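Local coordinates for 4'-phospho-dehydrooxetanocin synthase (Bacillus megaterium, PDB 5UL3), which catalyses the cobalamin-dependent radical S-adenosylmethionine oxidative ring contraction of dAMP to an oxetane aldehyde in oxetanocin A biosynthesis, at residues Q441-R445 / Y446-T450; Q454-I457 / A458-V462; Q478-G482 / L483-K487; T550-S553 / R554-Q557. All blocks are in the same frame, centred on the assembly; numbering follows the deposited sequence. Where two conformers were deposited one is given.

Interaction 1: residues Q441-R445 / Y446-T450; sequences QQLKR and YGKGT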
loop_
_atom_site.group_PDB
_atom_site.type_symbol
_atom_site.label_atom_id
_atom_site.label_comp_id
_atom_site.label_asym_id
_atom_site.label_seq_id
_atom_site.Cartn_x
_atom_site.Cartn_y
_atom_site.Cartn_z
ATOM N N GLN A 441 -28.027 5.544 -0.880
ATOM C CA GLN A 441 -28.321 4.145 -1.190
ATOM C C GLN A 441 -27.051 3.384 -1.558
ATOM O O GLN A 441 -26.813 2.275 -1.071
ATOM C CB GLN A 441 -29.325 4.052 -2.340
ATOM C CG GLN A 441 -30.724 4.491 -1.989
ATOM C CD GLN A 441 -31.651 4.459 -3.194
ATOM O OE1 GLN A 441 -31.241 4.123 -4.308
ATOM N NE2 GLN A 441 -32.914 4.814 -2.972
ATOM N N GLN A 442 -26.223 3.967 -2.429
ATOM C CA GLN A 442 -25.004 3.276 -2.850
ATOM C C GLN A 442 -24.028 3.127 -1.695
ATOM O O GLN A 442 -23.405 2.069 -1.542
ATOM C CB GLN A 442 -24.349 4.015 -4.022
ATOM C CG GLN A 442 -23.195 3.254 -4.689
ATOM C CD GLN A 442 -22.575 4.064 -5.814
ATOM O OE1 GLN A 442 -22.344 5.255 -5.655
ATOM N NE2 GLN A 442 -22.351 3.437 -6.959
ATOM N N LEU A 443 -23.911 4.153 -0.845
ATOM C CA LEU A 443 -23.074 4.026 0.345
ATOM C C LEU A 443 -23.509 2.841 1.200
ATOM O O LEU A 443 -22.674 2.133 1.778
ATOM C CB LEU A 443 -23.119 5.317 1.162
ATOM C CG LEU A 443 -22.259 6.444 0.572
ATOM C CD1 LEU A 443 -22.627 7.768 1.217
ATOM C CD2 LEU A 443 -20.760 6.140 0.780
ATOM N N LYS A 444 -24.818 2.601 1.289
ATOM C CA LYS A 444 -25.283 1.465 2.068
ATOM C C LYS A 444 -24.956 0.141 1.372
ATOM O O LYS A 444 -24.581 -0.833 2.042
ATOM C CB LYS A 444 -26.790 1.610 2.335
ATOM C CG LYS A 444 -27.325 0.631 3.352
ATOM C CD LYS A 444 -28.801 0.906 3.607
ATOM C CE LYS A 444 -29.584 -0.377 3.831
ATOM N NZ LYS A 444 -31.046 -0.144 3.648
ATOM N N ARG A 445 -25.118 0.071 0.042
ATOM C CA ARG A 445 -24.710 -1.128 -0.689
ATOM C C ARG A 445 -23.216 -1.377 -0.526
ATOM O O ARG A 445 -22.774 -2.530 -0.528
ATOM C CB ARG A 445 -25.010 -1.001 -2.182
ATOM C CG ARG A 445 -26.482 -1.053 -2.582
ATOM C CD ARG A 445 -26.589 -1.426 -4.052
ATOM N NE ARG A 445 -26.010 -0.439 -4.977
ATOM C CZ ARG A 445 -26.559 0.738 -5.267
ATOM N NH1 ARG A 445 -27.709 1.117 -4.700
ATOM N NH2 ARG A 445 -25.962 1.542 -6.131
ATOM N N TYR A 446 -22.439 -0.307 -0.386
ATOM C CA TYR A 446 -20.997 -0.389 -0.155
ATOM C C TYR A 446 -20.647 -0.685 1.301
ATOM O O TYR A 446 -19.465 -0.889 1.612
ATOM C CB TYR A 446 -20.336 0.925 -0.603
ATOM C CG TYR A 446 -20.270 1.133 -2.104
ATOM C CD1 TYR A 446 -20.722 0.163 -2.998
ATOM C CD2 TYR A 446 -19.720 2.298 -2.631
ATOM C CE1 TYR A 446 -20.645 0.360 -4.366
ATOM C CE2 TYR A 446 -19.655 2.513 -3.990
ATOM C CZ TYR A 446 -20.097 1.541 -4.860
ATOM O OH TYR A 446 -19.996 1.761 -6.210
ATOM N N GLY A 447 -21.635 -0.736 2.194
ATOM C CA GLY A 447 -21.374 -0.976 3.600
ATOM C C GLY A 447 -20.515 0.076 4.265
ATOM O O GLY A 447 -19.858 -0.223 5.270
ATOM N N LYS A 448 -20.532 1.312 3.752
ATOM C CA LYS A 448 -19.634 2.356 4.242
ATOM C C LYS A 448 -20.088 2.957 5.564
ATOM O O LYS A 448 -19.255 3.492 6.306
ATOM C CB LYS A 448 -19.489 3.479 3.201
ATOM C CG LYS A 448 -18.805 3.092 1.893
ATOM C CD LYS A 448 -17.365 2.612 2.107
ATOM C CE LYS A 448 -16.515 3.639 2.833
ATOM N NZ LYS A 448 -15.067 3.267 2.770
ATOM N N GLY A 449 -21.383 2.888 5.881
ATOM C CA GLY A 449 -21.874 3.415 7.140
ATOM C C GLY A 449 -22.003 4.924 7.197
ATOM O O GLY A 449 -22.388 5.460 8.245
ATOM N N THR A 450 -21.721 5.621 6.107
ATOM C CA THR A 450 -21.686 7.072 6.048
ATOM C C THR A 450 -22.846 7.615 5.223
ATOM O O THR A 450 -23.534 6.888 4.489
ATOM C CB THR A 450 -20.350 7.537 5.440
ATOM O OG1 THR A 450 -20.170 6.873 4.186
ATOM C CG2 THR A 450 -19.186 7.210 6.355
#
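Gln442 lays its CG over one face of the Tyr446 ring: that atom stands 3.8 Å from the ring centroid and 20° off the ring normal, a CH-pi contact displaced toward the rim. The two side chains run side by side in the same direction, with amide and ring planes only 22° apart. Gln442 CG is anti to the backbone N (chi1 -170°) and the chain beyond is extended, which carries the amide past the ring to the hydroxyl. NE2 and Tyr446 OH are 3.0 Å apart, but the angle is too poor for a hydrogen bond; OH instead bonds to Ile474 O, while Gln442 uses Ser437 and Met475 O among its partners. Helix 440-445 ends here in a Schellman motif. Lys448 N reaches back to Leu443 O at 3.0 Å and Gly447 N to Lys444 O at 3.0 Å, with Gly447 at positive phi. Tyr446 N still keeps the helical bond to Gln442 O at 2.8 Å. As the chain turns away, Leu443 CD2 meets Lys448 CG at 3.8 Å and Thr450 OG1 at 3.5 Å, the threonine side chain crossing the leucine at about a right angle.

Interaction 2: residues Q454-I457 / A458-V462; sequences QNII and ALRLV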
loop_
_atom_site.group_PDB
_atom_site.type_symbol
_atom_site.label_atom_id
_atom_site.label_comp_id
_atom_site.label_asym_id
_atom_site.label_seq_id
_atom_site.Cartn_x
_atom_site.Cartn_y
_atom_site.Cartn_z
ATOM N N GLN A 454 -22.263 13.708 5.339
ATOM C CA GLN A 454 -21.143 13.452 6.239
ATOM C C GLN A 454 -19.824 13.442 5.480
ATOM O O GLN A 454 -18.804 13.929 5.980
ATOM C CB GLN A 454 -21.343 12.126 6.956
ATOM C CG GLN A 454 -20.190 11.630 7.815
ATOM C CD GLN A 454 -20.538 10.270 8.423
ATOM O OE1 GLN A 454 -21.489 9.636 7.980
ATOM N NE2 GLN A 454 -19.774 9.820 9.408
ATOM N N ASN A 455 -19.826 12.879 4.271
ATOM C CA ASN A 455 -18.608 12.880 3.463
ATOM C C ASN A 455 -18.189 14.302 3.105
ATOM O O ASN A 455 -17.001 14.640 3.173
ATOM C CB ASN A 455 -18.829 12.049 2.202
ATOM C CG ASN A 455 -18.781 10.560 2.472
ATOM O OD1 ASN A 455 -17.986 10.097 3.276
ATOM N ND2 ASN A 455 -19.616 9.805 1.786
ATOM N N ILE A 456 -19.151 15.141 2.701
ATOM C CA ILE A 456 -18.853 16.544 2.403
ATOM C C ILE A 456 -18.171 17.207 3.594
ATOM O O ILE A 456 -17.136 17.872 3.457
ATOM C CB ILE A 456 -20.140 17.295 2.015
ATOM C CG1 ILE A 456 -20.672 16.821 0.659
ATOM C CG2 ILE A 456 -19.902 18.806 2.046
ATOM C CD1 ILE A 456 -19.757 17.203 -0.532
ATOM N N ILE A 457 -18.734 17.024 4.791
ATOM C CA ILE A 457 -18.186 17.701 5.959
ATOM C C ILE A 457 -16.789 17.183 6.293
ATOM O O ILE A 457 -15.916 17.957 6.692
ATOM C CB ILE A 457 -19.151 17.570 7.151
ATOM C CG1 ILE A 457 -20.419 18.384 6.872
ATOM C CG2 ILE A 457 -18.481 18.051 8.441
ATOM C CD1 ILE A 457 -21.601 17.982 7.743
ATOM N N ALA A 458 -16.552 15.873 6.148
ATOM C CA ALA A 458 -15.212 15.357 6.395
ATOM C C ALA A 458 -14.203 16.045 5.481
ATOM O O ALA A 458 -13.118 16.431 5.924
ATOM C CB ALA A 458 -15.162 13.838 6.190
ATOM N N LEU A 459 -14.555 16.218 4.208
ATOM C CA LEU A 459 -13.628 16.847 3.261
ATOM C C LEU A 459 -13.403 18.310 3.608
ATOM O O LEU A 459 -12.289 18.831 3.471
ATOM C CB LEU A 459 -14.156 16.724 1.832
ATOM C CG LEU A 459 -14.369 15.312 1.291
ATOM C CD1 LEU A 459 -14.890 15.366 -0.165
ATOM C CD2 LEU A 459 -13.097 14.486 1.408
ATOM N N ARG A 460 -14.456 18.979 4.064
ATOM C CA ARG A 460 -14.358 20.366 4.504
ATOM C C ARG A 460 -13.376 20.514 5.665
ATOM O O ARG A 460 -12.513 21.405 5.665
ATOM C CB ARG A 460 -15.766 20.835 4.896
ATOM C CG ARG A 460 -15.978 22.320 5.060
ATOM C CD ARG A 460 -17.442 22.630 5.425
ATOM N NE ARG A 460 -18.373 22.425 4.321
ATOM C CZ ARG A 460 -19.681 22.243 4.469
ATOM N NH1 ARG A 460 -20.227 22.227 5.686
ATOM N NH2 ARG A 460 -20.446 22.066 3.407
ATOM N N LEU A 461 -13.499 19.650 6.675
ATOM C CA LEU A 461 -12.638 19.738 7.849
ATOM C C LEU A 461 -11.175 19.456 7.512
ATOM O O LEU A 461 -10.277 20.188 7.947
ATOM C CB LEU A 461 -13.145 18.770 8.931
ATOM C CG LEU A 461 -14.522 19.134 9.496
ATOM C CD1 LEU A 461 -15.169 17.954 10.249
ATOM C CD2 LEU A 461 -14.408 20.353 10.429
ATOM N N VAL A 462 -10.911 18.394 6.751
ATOM C CA VAL A 462 -9.518 18.047 6.459
ATOM C C VAL A 462 -8.892 19.091 5.545
ATOM O O VAL A 462 -7.749 19.512 5.762
ATOM C CB VAL A 462 -9.410 16.639 5.846
ATOM C CG1 VAL A 462 -7.938 16.357 5.443
ATOM C CG2 VAL A 462 -9.886 15.574 6.874
#
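Arg460 doubles back along its own helix to rest its guanidinium against the isoleucines one turn earlier. Its CG lies anti to the backbone N (chi1 -165°), and the chain then bends at chi3 (-71°), bringing NH2 to 3.6 Å from Ile456 CG2 and NH1 to 4.0 Å from Ile457 CG1. Both approaches are oblique to the guanidinium. Ile457 divides its branches between two neighbours: CG1, beside the backbone N, serves the arginine, whereas CG2, anti to that N, runs toward Leu461 and meets CD1 at 3.8 Å. The Ile457 and Leu461 side chains lie alongside each other and point the same way. Leu461 CG also sits 3.3 Å from Ile457 O, and Leu459 CG lies equally near Asn455 O, so each leucine packs down on the carbonyl four residues before it. Regular i to i+4 bonds set this spacing, among them Arg460 N to Ile456 O and Leu461 N to Ile457 O, both 3.0 Å. Helix 452-464 belongs to the radical SAM core, and this face meets helix 510-519, where Leu518 touches Ile457 and Leu517 touches Leu461. Arg460 NH1 bonds to Leu517 O and NH2 to Asp497 O. A buried guanidinium is thus tied to main-chain carbonyls while its flank is apolar; the carbonyl near the end of helix 510-519 would probably help stabilise its positive charge.

Interaction 3: residues Q478-G482 / L483-K487; sequences QLMKG and LDNLK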
loop_
_atom_site.group_PDB
_atom_site.type_symbol
_atom_site.label_atom_id
_atom_site.label_comp_id
_atom_site.label_asym_id
_atom_site.label_seq_id
_atom_site.Cartn_x
_atom_site.Cartn_y
_atom_site.Cartn_z
ATOM N N GLN A 478 -22.512 -3.033 -9.851
ATOM C CA GLN A 478 -23.304 -3.946 -10.664
ATOM C C GLN A 478 -24.722 -4.125 -10.139
ATOM O O GLN A 478 -25.617 -4.465 -10.920
ATOM C CB GLN A 478 -22.595 -5.303 -10.757
ATOM C CG GLN A 478 -21.334 -5.303 -11.638
ATOM C CD GLN A 478 -20.062 -4.882 -10.902
ATOM O OE1 GLN A 478 -20.102 -4.410 -9.763
ATOM N NE2 GLN A 478 -18.925 -5.075 -11.556
ATOM N N LEU A 479 -24.961 -3.886 -8.854
ATOM C CA LEU A 479 -26.302 -4.065 -8.312
ATOM C C LEU A 479 -27.146 -2.801 -8.383
ATOM O O LEU A 479 -28.292 -2.817 -7.921
ATOM C CB LEU A 479 -26.224 -4.562 -6.861
ATOM C CG LEU A 479 -25.501 -5.905 -6.727
ATOM C CD1 LEU A 479 -25.458 -6.402 -5.285
ATOM C CD2 LEU A 479 -26.161 -6.939 -7.637
ATOM N N MET A 480 -26.625 -1.719 -8.964
ATOM C CA MET A 480 -27.373 -0.473 -9.059
ATOM C C MET A 480 -28.518 -0.617 -10.056
ATOM O O MET A 480 -28.320 -1.074 -11.185
ATOM C CB MET A 480 -26.463 0.674 -9.506
ATOM C CG MET A 480 -27.146 2.055 -9.495
ATOM S SD MET A 480 -26.117 3.310 -10.295
ATOM C CE MET A 480 -24.685 3.334 -9.184
ATOM N N LYS A 481 -29.704 -0.192 -9.642
ATOM C CA LYS A 481 -30.902 -0.239 -10.474
ATOM C C LYS A 481 -31.339 1.183 -10.781
ATOM O O LYS A 481 -31.574 1.975 -9.861
ATOM C CB LYS A 481 -32.018 -1.016 -9.773
ATOM C CG LYS A 481 -31.752 -2.509 -9.701
ATOM C CD LYS A 481 -32.950 -3.286 -9.170
ATOM C CE LYS A 481 -32.693 -4.781 -9.270
ATOM N NZ LYS A 481 -33.823 -5.573 -8.714
ATOM N N GLY A 482 -31.459 1.492 -12.064
ATOM C CA GLY A 482 -31.869 2.812 -12.500
ATOM C C GLY A 482 -30.732 3.810 -12.424
ATOM O O GLY A 482 -29.610 3.493 -12.032
ATOM N N LEU A 483 -31.048 5.053 -12.780
ATOM C CA LEU A 483 -30.062 6.121 -12.886
ATOM C C LEU A 483 -30.002 7.029 -11.660
ATOM O O LEU A 483 -29.129 7.906 -11.607
ATOM C CB LEU A 483 -30.346 6.968 -14.136
ATOM C CG LEU A 483 -30.257 6.248 -15.485
ATOM C CD1 LEU A 483 -30.779 7.127 -16.626
ATOM C CD2 LEU A 483 -28.827 5.802 -15.779
ATOM N N ASP A 484 -30.888 6.840 -10.673
ATOM C CA ASP A 484 -30.974 7.770 -9.543
ATOM C C ASP A 484 -29.638 7.906 -8.814
ATOM O O ASP A 484 -29.228 9.014 -8.454
ATOM C CB ASP A 484 -32.048 7.317 -8.549
ATOM C CG ASP A 484 -33.455 7.629 -9.015
ATOM O OD1 ASP A 484 -33.606 8.265 -10.079
ATOM O OD2 ASP A 484 -34.407 7.236 -8.304
ATOM N N ASN A 485 -28.973 6.781 -8.534
ATOM C CA ASN A 485 -27.708 6.851 -7.795
ATOM C C ASN A 485 -26.629 7.583 -8.590
ATOM O O ASN A 485 -25.781 8.260 -7.991
ATOM C CB ASN A 485 -27.199 5.455 -7.436
ATOM C CG ASN A 485 -28.073 4.738 -6.410
ATOM O OD1 ASN A 485 -27.848 3.576 -6.128
ATOM N ND2 ASN A 485 -29.079 5.419 -5.875
ATOM N N LEU A 486 -26.635 7.462 -9.920
ATOM C CA LEU A 486 -25.659 8.217 -10.711
ATOM C C LEU A 486 -25.938 9.708 -10.629
ATOM O O LEU A 486 -25.010 10.508 -10.481
ATOM C CB LEU A 486 -25.654 7.752 -12.171
ATOM C CG LEU A 486 -25.334 6.276 -12.461
ATOM C CD1 LEU A 486 -25.440 5.999 -13.953
ATOM C CD2 LEU A 486 -23.950 5.844 -11.907
ATOM N N LYS A 487 -27.209 10.108 -10.726
ATOM C CA LYS A 487 -27.539 11.519 -10.580
ATOM C C LYS A 487 -27.126 12.038 -9.213
ATOM O O LYS A 487 -26.601 13.153 -9.100
ATOM C CB LYS A 487 -29.038 11.736 -10.801
ATOM C CG LYS A 487 -29.488 11.375 -12.199
ATOM C CD LYS A 487 -30.955 11.789 -12.430
ATOM C CE LYS A 487 -31.369 11.579 -13.879
ATOM N NZ LYS A 487 -32.780 12.029 -14.142
HETATM O O HOH W 1 -29.761 4.080 -9.024
HETATM O O HOH W 2 -32.808 4.660 -10.128
#
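Met480 supplies the apolar part of the contact by reaching from the loop to two consecutive residues of the following helix. With CG anti to the backbone N (chi1 -174°), a bend at chi3 (-64°) keeps the methyl group against both residues. SD lies 3.7 Å from Leu486 CD2, and CE lies 3.7 Å from Asn485 CB. Met480 and Leu486 meet at a slant, while Met480 and Asn485 run alongside one another, pointing opposite ways, with Met480 CG 3.8 Å from Asn485 OD1.

The polar part runs through water, since no direct hydrogen bond joins the two segments. Water 2 donates to Lys481 O at 3.0 Å and accepts from Asp484 N at 3.0 Å. Water 1 accepts from Asn485 N at 2.9 Å and, 2.9 Å from Lys481 O, can donate to it, though other acceptors compete for its protons. Through the waters Lys481 O faces two successive amides, Asp484 N and Asn485 N. Between this carbonyl and the helix the chain turns through Gly482 (phi 78°) and Leu483.

The Asn485 amide bonds through OD1 to Arg445 and through ND2 to Gln441, both on helix 440-445, and Leu486 packs on Leu593 of helix 588-617.

The whole is a strand-to-helix connection, leading from strand 470-473 into helix 484-493, of the kind from which the partial triose phosphate isomerase barrel of radical SAM enzymes is built.

Interaction 4: residues T550-S553 / R554-Q557; sequences TPYS and RMVQ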
loop_
_atom_site.group_PDB
_atom_site.type_symbol
_atom_site.label_atom_id
_atom_site.label_comp_id
_atom_site.label_asym_id
_atom_site.label_seq_id
_atom_site.Cartn_x
_atom_site.Cartn_y
_atom_site.Cartn_z
ATOM N N THR A 550 -15.678 -11.211 -0.724
ATOM C CA THR A 550 -16.321 -9.982 -0.298
ATOM C C THR A 550 -17.807 -10.199 -0.038
ATOM O O THR A 550 -18.459 -10.979 -0.737
ATOM C CB THR A 550 -16.187 -8.900 -1.369
ATOM O OG1 THR A 550 -16.671 -9.409 -2.624
ATOM C CG2 THR A 550 -14.731 -8.442 -1.489
ATOM N N PRO A 551 -18.359 -9.471 0.937
ATOM C CA PRO A 551 -19.823 -9.402 1.054
ATOM C C PRO A 551 -20.501 -9.014 -0.241
ATOM O O PRO A 551 -21.583 -9.531 -0.546
ATOM C CB PRO A 551 -20.024 -8.335 2.144
ATOM C CG PRO A 551 -18.809 -8.429 2.987
ATOM C CD PRO A 551 -17.690 -8.701 1.996
ATOM N N TYR A 552 -19.893 -8.118 -1.024
ATOM C CA TYR A 552 -20.529 -7.702 -2.272
ATOM C C TYR A 552 -20.640 -8.860 -3.261
ATOM O O TYR A 552 -21.649 -8.981 -3.967
ATOM C CB TYR A 552 -19.773 -6.528 -2.898
ATOM C CG TYR A 552 -20.595 -5.745 -3.913
ATOM C CD1 TYR A 552 -20.640 -6.133 -5.249
ATOM C CD2 TYR A 552 -21.322 -4.618 -3.532
ATOM C CE1 TYR A 552 -21.387 -5.425 -6.190
ATOM C CE2 TYR A 552 -22.079 -3.908 -4.461
ATOM C CZ TYR A 552 -22.103 -4.317 -5.784
ATOM O OH TYR A 552 -22.843 -3.638 -6.724
ATOM N N SER A 553 -19.617 -9.720 -3.341
ATOM C CA SER A 553 -19.724 -10.875 -4.230
ATOM C C SER A 553 -20.865 -11.783 -3.790
ATOM O O SER A 553 -21.614 -12.304 -4.627
ATOM C CB SER A 553 -18.408 -11.660 -4.288
ATOM O OG SER A 553 -18.088 -12.285 -3.050
ATOM N N ARG A 554 -21.046 -11.949 -2.483
ATOM C CA ARG A 554 -22.158 -12.773 -2.016
ATOM C C ARG A 554 -23.504 -12.091 -2.244
ATOM O O ARG A 554 -24.501 -12.776 -2.506
ATOM C CB ARG A 554 -21.958 -13.128 -0.545
ATOM C CG ARG A 554 -20.654 -13.884 -0.313
ATOM C CD ARG A 554 -20.562 -14.499 1.074
ATOM N NE ARG A 554 -20.461 -13.501 2.133
ATOM C CZ ARG A 554 -19.323 -12.939 2.534
ATOM N NH1 ARG A 554 -18.166 -13.259 1.956
ATOM N NH2 ARG A 554 -19.341 -12.051 3.520
ATOM N N MET A 555 -23.554 -10.756 -2.167
ATOM C CA MET A 555 -24.768 -10.033 -2.546
ATOM C C MET A 555 -25.105 -10.269 -4.008
ATOM O O MET A 555 -26.279 -10.423 -4.370
ATOM C CB MET A 555 -24.602 -8.536 -2.279
ATOM C CG MET A 555 -24.461 -8.177 -0.816
ATOM S SD MET A 555 -23.672 -6.565 -0.534
ATOM C CE MET A 555 -24.720 -5.450 -1.459
ATOM N N VAL A 556 -24.087 -10.291 -4.867
ATOM C CA VAL A 556 -24.311 -10.549 -6.283
ATOM C C VAL A 556 -24.789 -11.980 -6.485
ATOM O O VAL A 556 -25.748 -12.235 -7.222
ATOM C CB VAL A 556 -23.033 -10.264 -7.086
ATOM C CG1 VAL A 556 -23.125 -10.874 -8.487
ATOM C CG2 VAL A 556 -22.804 -8.773 -7.158
ATOM N N GLN A 557 -24.128 -12.935 -5.826
ATOM C CA GLN A 557 -24.556 -14.327 -5.919
ATOM C C GLN A 557 -25.991 -14.499 -5.422
ATOM O O GLN A 557 -26.756 -15.297 -5.975
ATOM C CB GLN A 557 -23.581 -15.215 -5.144
ATOM C CG GLN A 557 -22.268 -15.455 -5.886
ATOM C CD GLN A 557 -21.127 -15.885 -4.975
ATOM O OE1 GLN A 557 -21.232 -15.811 -3.751
ATOM N NE2 GLN A 557 -20.024 -16.330 -5.575
HETATM O O HOH W 3 -18.387 -15.133 -2.820
#
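Thr550 O is gripped by two donors: Ser553 OG at 2.7 Å, in the carbonyl plane and on a lone pair, and Arg554 N at 3.3 Å. Ser553 OG can reach back because chi1 is 67°, which sets it between the backbone N and the carbonyl carbon. Thr550 is the N-cap of helix 551-563, its OG1 accepting from Ser553 N at 3.0 Å, and OG1 also bonds to Leu547 O. One residue thus engages the first turn through both its carbonyl and its hydroxyl. Water 3 extends the polar group along the helix, donating to Ser553 OG at 2.9 Å and to Gln557 OE1 at 3.1 Å. The Arg554 guanidinium folds back so that one face lies over Thr550 O and Pro551 CA, and its NH2 comes 3.7 Å from Pro551 CG. The Tyr552 ring meets the next turn through Met555 and Val556. Met555 makes a Met-aromatic contact with SD 5.1 Å from the ring centroid, 46° off the normal and hence oblique, its side chain roughly perpendicular to that of Tyr552. Val556 CG2, also oblique to the ring, lies 3.8 Å from Tyr552 CE1. Beyond the ring, Tyr552 OH bonds to Asp477 OD2 and Leu479 N.

Overall arrangement
Interaction 1 is the hub, touching each of the other three. Toward interaction 2 (centres 17 Å apart) Leu443 CD1 packs at 3.7 Å on Asn455 ND2. Toward interaction 3 (13 Å), Gln442 NE2 lies 3.2 Å from Met480 CE. Interaction 4 (14 Å) packs Met555 CE on Arg445 O, and meets interaction 3 through Leu479 CD2, 3.9 Å from Val556 CG2. Interaction 2 touches neither interaction 3 nor interaction 4 (nearest atoms about 12 and 15 Å away). Two contacts approach the cofactors: the Lys448 side chain, modelled in two conformers, comes about 4 Å from the iron-sulfur cluster and from that of Glu436, which binds S-adenosylmethionine, and that of Thr550 about 7 Å from cobalamin.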